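PDB 2B4W: uncharacterized protein, which is of unknown function but belongs to a family in the beta-fructosidase clan, consistent with a beta-propeller relative of sugar-cleaving enzymes. Local coordinates for residues W79-Y85 with F95-V100; S109-F114 with T126-M132; Y28-S34 with Y46-R52. All coordinates share one frame. Residue numbers count along the deposited sequence, not the author numbering.

Interactions 1 and 2 belong to one four-stranded antiparallel sheet and share an interface: strands 92-100 and 110-116 are neighbours, with Arg-99 N 2.8 Å from Tyr-111 O. Interaction 3, in another sheet, touches interaction 1 through the salt bridge of Asp-83 OD1 with Arg-48 NH1 (2.8 Å). Interactions 2 and 3 do not meet (centres about 20 Å apart). Buried interactions 1 and 3 each bend the first segment at a residue with positive phi (Asp-83, Asn-32). Interaction 1 joins an aromatic and apolar side (Trp-79, Leu-81, Phe-95) to a water-bridged polar one (Glu-82, Asp-83, Thr-98); interaction 3 is rich in buried charge; the partly buried interaction 2 combines backbone bonds with tyrosine rings packed on Arg-127 and Cys-131.

Interaction 1 (W79-Y85 with F95-V100); sequences WELEDPY and FGGTRV
Phe-95, Leu-81 and Tyr-85 lose the most surface in this pairing of the beta hairpin 84-89/92-100, the first two strands of a four-stranded antiparallel sheet. Strand 95-100 is extended, whereas 79-85 turns a corner at Asp-83 (phi/psi 43/70). Glu-82/Thr-98 and Tyr-85/Gly-96 are hydrogen-bonded pairs; the one-residue register shift between them is a beta bulge. Glu-82 and Thr-98 exchange N-to-O bonds of 2.9 Å each way, Tyr-85 and Gly-96 of 3.0 Å. Phe-95 (chi1 t) turns its ring edge to the Trp-79 face, the Phe-95 ring centroid 5.0 Å from that of the Trp-79 five-membered ring and the planes at 52°; Phe-95 CE2 is also 3.9 Å from Leu-81 CD1. Tyr-85 (chi1 p) folds over Gly-96, whose CA lies 4.0 Å from the ring centroid, a CH-pi contact; a beta-carbon there would clash. Strand 92-100 lies between 84-89 and 110-116, with backbone bonds from Phe-95, Gly-97 and Arg-99 to Tyr-115, Tyr-113 and Tyr-111; Tyr-46 of strand 42-50 meets the Phe-95 and Trp-79 rings.

Interaction 2 (S109-F114 with T126-M132); sequences SYYGYF and TRGPGCM
Strand 110-114 runs antiparallel to 126-127, after which the second segment continues as loop. Tyr-110 (chi1 p) accepts a short but poorly angled, weak hydrogen bond at its O from Cys-131 N (2.6 Å); Cys-131 (phi/psi 48/49) sets its CA over the Tyr-110 ring face, 3.7 Å from the centroid, in a CH-pi contact, and its SG 4.6 Å from that centroid, a sulfur-aromatic one. Tyr-111 (chi1 m) sets CD2 over one face of the Arg-127 guanidinium and 3.4 Å from Arg-127 CD; Arg-127 NH1 bonds Gly-128 O at 3.1 Å. Gly-112 O receives Gly-128 N at 2.8 Å. Tyr-113 and Arg-127 form a non-hydrogen-bonded pair (CA-CA 4.4 Å), Phe-114 and Thr-126 a hydrogen-bonded one: Phe-114 N to Thr-126 O is 2.8 Å, Thr-126 N to Phe-114 O weak at 3.3 Å. Strands 110-116 and 121-127 form a beta hairpin in a four-stranded antiparallel meander, with 121-127 at one edge and 84-89 at the other, consistent with a blade of the beta-propeller expected from the beta-fructosidase clan.

Interaction 3 (Y28-S34 with Y46-R52); sequences YDVYNCS and YGRVEKR
Strands 29-31 and 46-50 run antiparallel, their axes 4.7 Å apart at closest approach and their directions at 142°. They pair within a mixed sheet but form no hairpin, since strand 37-39 lies between them in sequence and also pairs with 42-50. Tyr-46 opens the second segment with a two-way link to Ser-34: Ser-34 N donates to Tyr-46 O (2.8 Å), and Tyr-46 N to Ser-34 OG (3.1 Å, Ser-34 chi1 p). Gly-47 lies opposite Cys-33, CA-CA 4.2 Å, where a beta-carbon would clash with Val-30 CG1. Between Cys-33/Gly-47 and Tyr-31/Arg-48 the register slips by one residue at Asn-32, whose phi/psi is 31/62. Arg-48 then forms a hydrogen-bonded pair with Tyr-31: Tyr-31 N to Arg-48 O is 2.9 Å and Arg-48 N to Tyr-31 O 3.1 Å. Its side chain, trans through chi3, lays CD over the Tyr-31 ring, 3.8 Å from the centroid (CH-pi), and carries NH1 to a salt bridge with Asp-83. Val-49 faces Val-30 in a non-hydrogen-bonded pair (CA-CA 4.7 Å), and its CG1 packs on Tyr-28 CB at 3.5 Å. Glu-50 pairs with Asp-29, where Asp-29 N to Glu-50 O is 2.8 Å and Glu-50 N to Asp-29 O 3.1 Å; Glu-50 OE1 accepts Tyr-31 OH at 2.6 Å (Tyr-31 chi1 p) and also meets Lys-256. Arg-52 closes the segment with a salt bridge, NE to Asp-29 OD2 at 2.9 Å. Asp-29, Tyr-31, Arg-48 and Glu-50 place their polar groups on one face of the sheet, opposite the valines, and the paired charges imply that the buried carboxylates are balanced by neighbouring cations.

Interaction 1 (W79-Y85 with F95-V100)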
# COMPACT_ATOMS: atom_id res chain seq x y z
N TRP A 79 15.08 5.62 -6.28
CA TRP A 79 15.08 4.19 -6.56
C TRP A 79 14.37 3.98 -7.89
O TRP A 79 13.41 4.68 -8.19
CB TRP A 79 14.43 3.40 -5.42
CG TRP A 79 15.10 3.62 -4.10
CD1 TRP A 79 16.03 2.79 -3.53
CD2 TRP A 79 14.93 4.71 -3.17
NE1 TRP A 79 16.44 3.29 -2.33
CE2 TRP A 79 15.78 4.47 -2.07
CE3 TRP A 79 14.14 5.86 -3.15
CZ2 TRP A 79 15.85 5.34 -0.99
CZ3 TRP A 79 14.19 6.74 -2.09
CH2 TRP A 79 15.05 6.46 -1.01
N GLU A 80 14.87 3.04 -8.70
CA GLU A 80 14.29 2.73 -10.00
C GLU A 80 13.17 1.71 -9.84
O GLU A 80 13.35 0.55 -10.18
CB GLU A 80 15.29 2.14 -11.00
CG GLU A 80 16.54 2.99 -11.12
CD GLU A 80 16.25 4.36 -11.70
OE1 GLU A 80 15.51 4.42 -12.70
OE2 GLU A 80 16.76 5.35 -11.14
N LEU A 81 12.06 2.18 -9.29
CA LEU A 81 10.91 1.35 -9.05
C LEU A 81 9.62 2.14 -9.20
O LEU A 81 9.68 3.36 -9.23
CB LEU A 81 10.96 0.75 -7.62
CG LEU A 81 12.23 0.07 -7.14
CD1 LEU A 81 12.37 0.12 -5.63
CD2 LEU A 81 12.30 -1.37 -7.64
N GLU A 82 8.51 1.42 -9.26
CA GLU A 82 7.14 1.84 -9.16
C GLU A 82 6.51 1.41 -7.82
O GLU A 82 7.00 0.49 -7.18
CB GLU A 82 6.27 1.24 -10.28
CG GLU A 82 6.91 1.31 -11.65
CD GLU A 82 6.03 0.76 -12.75
OE1 GLU A 82 5.17 -0.11 -12.48
OE2 GLU A 82 6.20 1.23 -13.90
N ASP A 83 5.41 2.06 -7.44
CA ASP A 83 4.56 1.67 -6.32
C ASP A 83 5.33 1.25 -5.07
O ASP A 83 5.33 0.06 -4.74
CB ASP A 83 3.67 0.50 -6.71
CG ASP A 83 2.85 0.82 -7.94
OD1 ASP A 83 2.79 2.02 -8.27
OD2 ASP A 83 2.30 -0.13 -8.54
N PRO A 84 5.97 2.20 -4.41
CA PRO A 84 6.77 1.84 -3.23
C PRO A 84 5.88 1.43 -2.05
O PRO A 84 4.70 1.74 -1.99
CB PRO A 84 7.53 3.11 -2.93
CG PRO A 84 6.75 4.21 -3.55
CD PRO A 84 5.97 3.65 -4.69
N TYR A 85 6.44 0.68 -1.10
CA TYR A 85 5.71 0.11 0.03
C TYR A 85 6.67 -0.27 1.16
O TYR A 85 7.81 -0.65 0.94
CB TYR A 85 4.87 -1.11 -0.31
CG TYR A 85 5.53 -2.30 -0.95
CD1 TYR A 85 5.71 -2.29 -2.33
CD2 TYR A 85 5.95 -3.41 -0.23
CE1 TYR A 85 6.30 -3.37 -2.96
CE2 TYR A 85 6.55 -4.48 -0.86
CZ TYR A 85 6.72 -4.45 -2.23
OH TYR A 85 7.31 -5.49 -2.91
N PHE A 95 11.68 -2.21 2.81
CA PHE A 95 11.20 -1.34 1.73
C PHE A 95 11.19 -2.12 0.42
O PHE A 95 12.11 -2.89 0.15
CB PHE A 95 12.07 -0.12 1.60
CG PHE A 95 11.94 0.69 0.32
CD1 PHE A 95 10.97 1.67 0.19
CD2 PHE A 95 12.80 0.50 -0.75
CE1 PHE A 95 10.87 2.43 -0.97
CE2 PHE A 95 12.72 1.25 -1.91
CZ PHE A 95 11.76 2.25 -2.02
N GLY A 96 10.14 -1.91 -0.36
CA GLY A 96 10.01 -2.59 -1.63
C GLY A 96 9.35 -1.73 -2.67
O GLY A 96 8.74 -0.67 -2.51
N GLY A 97 9.47 -2.24 -3.89
CA GLY A 97 8.92 -1.56 -5.04
C GLY A 97 8.96 -2.53 -6.22
O GLY A 97 9.62 -3.56 -6.07
N THR A 98 8.26 -2.13 -7.27
CA THR A 98 8.24 -2.89 -8.51
C THR A 98 9.41 -2.48 -9.40
O THR A 98 9.50 -1.29 -9.72
CB THR A 98 6.97 -2.70 -9.35
OG1 THR A 98 5.82 -3.05 -8.58
CG2 THR A 98 7.04 -3.63 -10.57
N ARG A 99 10.20 -3.47 -9.74
CA ARG A 99 11.33 -3.31 -10.66
C ARG A 99 10.94 -3.83 -12.05
O ARG A 99 10.47 -4.95 -12.24
CB ARG A 99 12.58 -4.02 -10.15
CG ARG A 99 13.82 -3.83 -11.02
CD ARG A 99 14.62 -2.64 -10.51
NE ARG A 99 16.02 -2.69 -10.87
CZ ARG A 99 17.00 -2.05 -10.24
NH1 ARG A 99 16.75 -1.28 -9.19
NH2 ARG A 99 18.25 -2.19 -10.68
N VAL A 100 11.11 -2.98 -13.06
CA VAL A 100 10.66 -3.23 -14.42
C VAL A 100 11.83 -3.35 -15.40
O VAL A 100 12.56 -2.36 -15.54
CB VAL A 100 9.73 -2.09 -14.89
CG1 VAL A 100 9.40 -2.23 -16.38
CG2 VAL A 100 8.48 -2.05 -14.02
O HOH W 1 12.30 -0.14 -12.65
O HOH W 2 3.85 -1.69 -10.20

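Interaction 2 (S109-F114 with T126-M132)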
# COMPACT_ATOMS: atom_id res chain seq x y z
N SER A 109 9.87 -7.98 -18.31
CA SER A 109 9.50 -8.56 -17.03
C SER A 109 9.38 -7.55 -15.89
O SER A 109 9.83 -6.41 -15.99
CB SER A 109 10.63 -9.54 -16.64
OG SER A 109 11.83 -8.76 -16.58
N TYR A 110 8.78 -7.99 -14.79
CA TYR A 110 8.77 -7.18 -13.57
C TYR A 110 8.77 -8.09 -12.35
O TYR A 110 8.38 -9.25 -12.44
CB TYR A 110 7.57 -6.23 -13.50
CG TYR A 110 6.28 -6.92 -13.85
CD1 TYR A 110 5.53 -7.56 -12.87
CD2 TYR A 110 5.80 -6.92 -15.16
CE1 TYR A 110 4.35 -8.18 -13.20
CE2 TYR A 110 4.63 -7.55 -15.48
CZ TYR A 110 3.89 -8.19 -14.50
OH TYR A 110 2.71 -8.82 -14.81
N TYR A 111 9.28 -7.51 -11.26
CA TYR A 111 9.57 -8.13 -9.99
C TYR A 111 9.25 -7.20 -8.81
O TYR A 111 9.37 -5.98 -8.98
CB TYR A 111 11.05 -8.50 -9.83
CG TYR A 111 11.61 -9.36 -10.93
CD1 TYR A 111 11.97 -8.81 -12.16
CD2 TYR A 111 11.79 -10.72 -10.74
CE1 TYR A 111 12.49 -9.59 -13.16
CE2 TYR A 111 12.31 -11.52 -11.75
CZ TYR A 111 12.65 -10.95 -12.95
OH TYR A 111 13.18 -11.73 -13.96
N GLY A 112 8.90 -7.81 -7.70
CA GLY A 112 8.88 -7.14 -6.40
C GLY A 112 10.30 -7.23 -5.82
O GLY A 112 10.73 -8.35 -5.54
N TYR A 113 10.99 -6.11 -5.67
CA TYR A 113 12.30 -5.94 -5.09
C TYR A 113 12.23 -5.49 -3.62
O TYR A 113 11.43 -4.59 -3.33
CB TYR A 113 13.13 -4.89 -5.83
CG TYR A 113 13.99 -5.32 -6.98
CD1 TYR A 113 13.74 -6.46 -7.73
CD2 TYR A 113 15.08 -4.52 -7.32
CE1 TYR A 113 14.57 -6.80 -8.78
CE2 TYR A 113 15.91 -4.85 -8.37
CZ TYR A 113 15.64 -6.00 -9.10
OH TYR A 113 16.48 -6.31 -10.14
N PHE A 114 13.05 -6.10 -2.77
CA PHE A 114 13.05 -5.87 -1.33
C PHE A 114 14.44 -5.45 -0.86
O PHE A 114 15.44 -6.03 -1.28
CB PHE A 114 12.62 -7.10 -0.53
CG PHE A 114 11.13 -7.41 -0.60
CD1 PHE A 114 10.61 -8.13 -1.66
CD2 PHE A 114 10.30 -6.96 0.41
CE1 PHE A 114 9.25 -8.40 -1.71
CE2 PHE A 114 8.95 -7.24 0.37
CZ PHE A 114 8.43 -7.94 -0.69
N THR A 126 16.46 -9.19 -1.64
CA THR A 126 15.73 -10.31 -2.22
C THR A 126 14.59 -9.77 -3.08
O THR A 126 14.42 -8.55 -3.14
CB THR A 126 15.18 -11.27 -1.16
OG1 THR A 126 15.00 -12.58 -1.73
CG2 THR A 126 13.78 -10.82 -0.73
N ARG A 127 13.86 -10.68 -3.74
CA ARG A 127 12.81 -10.33 -4.67
C ARG A 127 11.82 -11.46 -4.88
O ARG A 127 12.06 -12.61 -4.53
CB ARG A 127 13.41 -9.94 -6.03
CG ARG A 127 14.20 -11.11 -6.63
CD ARG A 127 13.71 -11.33 -8.05
NE ARG A 127 14.57 -12.18 -8.86
CZ ARG A 127 14.34 -13.40 -9.31
NH1 ARG A 127 13.23 -14.08 -9.08
NH2 ARG A 127 15.30 -13.98 -10.04
N GLY A 128 10.68 -11.11 -5.48
CA GLY A 128 9.66 -12.10 -5.78
C GLY A 128 9.89 -12.75 -7.13
O GLY A 128 10.89 -12.50 -7.79
N PRO A 129 8.94 -13.60 -7.52
CA PRO A 129 8.97 -14.28 -8.80
C PRO A 129 8.75 -13.36 -9.99
O PRO A 129 8.13 -12.31 -9.92
CB PRO A 129 7.78 -15.25 -8.73
CG PRO A 129 6.90 -14.71 -7.66
CD PRO A 129 7.79 -13.99 -6.68
N GLY A 130 9.27 -13.77 -11.15
CA GLY A 130 9.10 -12.96 -12.34
C GLY A 130 7.64 -12.72 -12.64
O GLY A 130 6.80 -13.57 -12.34
N CYS A 131 7.36 -11.55 -13.21
CA CYS A 131 6.02 -11.11 -13.52
C CYS A 131 5.03 -11.29 -12.37
O CYS A 131 3.91 -11.78 -12.51
CB CYS A 131 5.52 -11.85 -14.78
SG CYS A 131 6.45 -11.40 -16.27
N MSE A 132 5.43 -10.82 -11.18
CA MSE A 132 4.54 -10.75 -10.03
C MSE A 132 4.79 -9.42 -9.30
O MSE A 132 5.92 -8.98 -9.11
CB MSE A 132 4.72 -11.91 -9.05
CG MSE A 132 3.75 -11.86 -7.90
SE MSE A 132 3.79 -13.11 -6.49
CE MSE A 132 3.13 -14.55 -7.58

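Interaction 3 (Y28-S34 with Y46-R52)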
# COMPACT_ATOMS: atom_id res chain seq x y z
N TYR A 28 6.12 16.59 -12.69
CA TYR A 28 5.77 15.20 -12.47
C TYR A 28 4.47 14.99 -11.69
O TYR A 28 4.04 15.81 -10.89
CB TYR A 28 6.87 14.48 -11.71
CG TYR A 28 8.13 14.25 -12.49
CD1 TYR A 28 9.08 15.27 -12.57
CD2 TYR A 28 8.38 13.04 -13.12
CE1 TYR A 28 10.24 15.05 -13.28
CE2 TYR A 28 9.55 12.82 -13.84
CZ TYR A 28 10.47 13.84 -13.91
OH TYR A 28 11.64 13.65 -14.62
N ASP A 29 3.87 13.83 -11.93
CA ASP A 29 2.82 13.30 -11.08
C ASP A 29 3.51 12.53 -9.95
O ASP A 29 4.62 12.02 -10.13
CB ASP A 29 1.88 12.36 -11.81
CG ASP A 29 0.83 13.04 -12.65
OD1 ASP A 29 0.59 14.24 -12.44
OD2 ASP A 29 0.25 12.36 -13.53
N VAL A 30 2.85 12.46 -8.82
CA VAL A 30 3.28 11.68 -7.67
C VAL A 30 2.06 10.89 -7.19
O VAL A 30 1.04 11.52 -6.95
CB VAL A 30 3.80 12.54 -6.51
CG1 VAL A 30 4.19 11.60 -5.36
CG2 VAL A 30 4.97 13.40 -6.94
N TYR A 31 2.16 9.58 -7.10
CA TYR A 31 0.99 8.76 -6.81
C TYR A 31 1.46 7.42 -6.26
O TYR A 31 2.66 7.30 -6.09
CB TYR A 31 0.10 8.62 -8.03
CG TYR A 31 0.64 7.92 -9.24
CD1 TYR A 31 1.51 8.54 -10.14
CD2 TYR A 31 0.25 6.62 -9.50
CE1 TYR A 31 1.96 7.83 -11.24
CE2 TYR A 31 0.69 5.92 -10.59
CZ TYR A 31 1.56 6.54 -11.47
OH TYR A 31 2.00 5.83 -12.56
N ASN A 32 0.51 6.54 -6.01
CA ASN A 32 0.68 5.25 -5.38
C ASN A 32 1.85 5.26 -4.39
O ASN A 32 2.84 4.55 -4.51
CB ASN A 32 0.86 4.19 -6.45
CG ASN A 32 -0.38 4.04 -7.31
OD1 ASN A 32 -1.42 4.64 -7.08
ND2 ASN A 32 -0.25 3.21 -8.34
N CYS A 33 1.69 6.09 -3.37
CA CYS A 33 2.74 6.28 -2.37
C CYS A 33 2.82 5.08 -1.44
O CYS A 33 1.92 4.23 -1.41
CB CYS A 33 2.43 7.54 -1.58
SG CYS A 33 2.62 9.07 -2.57
N SER A 34 3.89 5.03 -0.64
CA SER A 34 3.87 4.12 0.50
C SER A 34 2.91 4.65 1.55
O SER A 34 2.41 5.78 1.46
CB SER A 34 5.24 3.98 1.16
OG SER A 34 5.73 5.20 1.61
N TYR A 46 7.23 7.76 0.80
CA TYR A 46 7.80 7.47 -0.51
C TYR A 46 6.71 7.64 -1.57
O TYR A 46 5.58 7.20 -1.36
CB TYR A 46 8.35 6.05 -0.64
CG TYR A 46 9.52 5.76 0.26
CD1 TYR A 46 10.82 6.15 -0.07
CD2 TYR A 46 9.30 5.07 1.44
CE1 TYR A 46 11.89 5.87 0.77
CE2 TYR A 46 10.36 4.79 2.27
CZ TYR A 46 11.64 5.19 1.94
OH TYR A 46 12.63 4.87 2.83
N GLY A 47 7.05 8.24 -2.69
CA GLY A 47 6.11 8.39 -3.79
C GLY A 47 6.68 7.86 -5.10
O GLY A 47 7.88 7.84 -5.36
N ARG A 48 5.73 7.44 -5.92
CA ARG A 48 6.02 7.04 -7.30
C ARG A 48 5.90 8.29 -8.15
O ARG A 48 4.84 8.95 -8.12
CB ARG A 48 5.10 5.93 -7.74
CG ARG A 48 4.98 5.59 -9.20
CD ARG A 48 3.78 4.68 -9.50
NE ARG A 48 3.86 4.21 -10.86
CZ ARG A 48 3.35 3.21 -11.52
NH1 ARG A 48 2.51 2.33 -11.03
NH2 ARG A 48 3.69 3.09 -12.81
N VAL A 49 6.98 8.67 -8.77
CA VAL A 49 7.17 9.86 -9.57
C VAL A 49 7.32 9.52 -11.06
O VAL A 49 8.22 8.84 -11.53
CB VAL A 49 8.39 10.65 -9.07
CG1 VAL A 49 8.42 12.03 -9.70
CG2 VAL A 49 8.31 10.73 -7.55
N GLU A 50 6.37 10.05 -11.82
CA GLU A 50 6.28 9.77 -13.24
C GLU A 50 5.51 10.90 -13.92
O GLU A 50 4.57 11.49 -13.38
CB GLU A 50 5.65 8.41 -13.41
CG GLU A 50 5.36 7.95 -14.84
CD GLU A 50 4.69 6.59 -14.82
OE1 GLU A 50 3.47 6.51 -14.61
OE2 GLU A 50 5.38 5.57 -14.99
N LYS A 51 5.98 11.19 -15.13
CA LYS A 51 5.38 12.08 -16.11
C LYS A 51 3.99 11.60 -16.48
O LYS A 51 3.74 10.42 -16.73
CB LYS A 51 6.28 12.14 -17.35
CG LYS A 51 7.14 13.39 -17.39
CD LYS A 51 7.77 13.69 -18.73
CE LYS A 51 6.88 13.67 -19.96
NZ LYS A 51 6.84 14.90 -20.79
N ARG A 52 3.03 12.52 -16.50
CA ARG A 52 1.68 12.05 -16.75
C ARG A 52 1.50 11.47 -18.15
O ARG A 52 0.69 10.55 -18.34
CB ARG A 52 0.62 13.15 -16.56
CG ARG A 52 -0.71 12.40 -16.50
CD ARG A 52 -1.89 13.26 -16.17
NE ARG A 52 -1.79 13.94 -14.89
CZ ARG A 52 -2.57 14.94 -14.53
NH1 ARG A 52 -3.51 15.39 -15.35
NH2 ARG A 52 -2.39 15.49 -13.33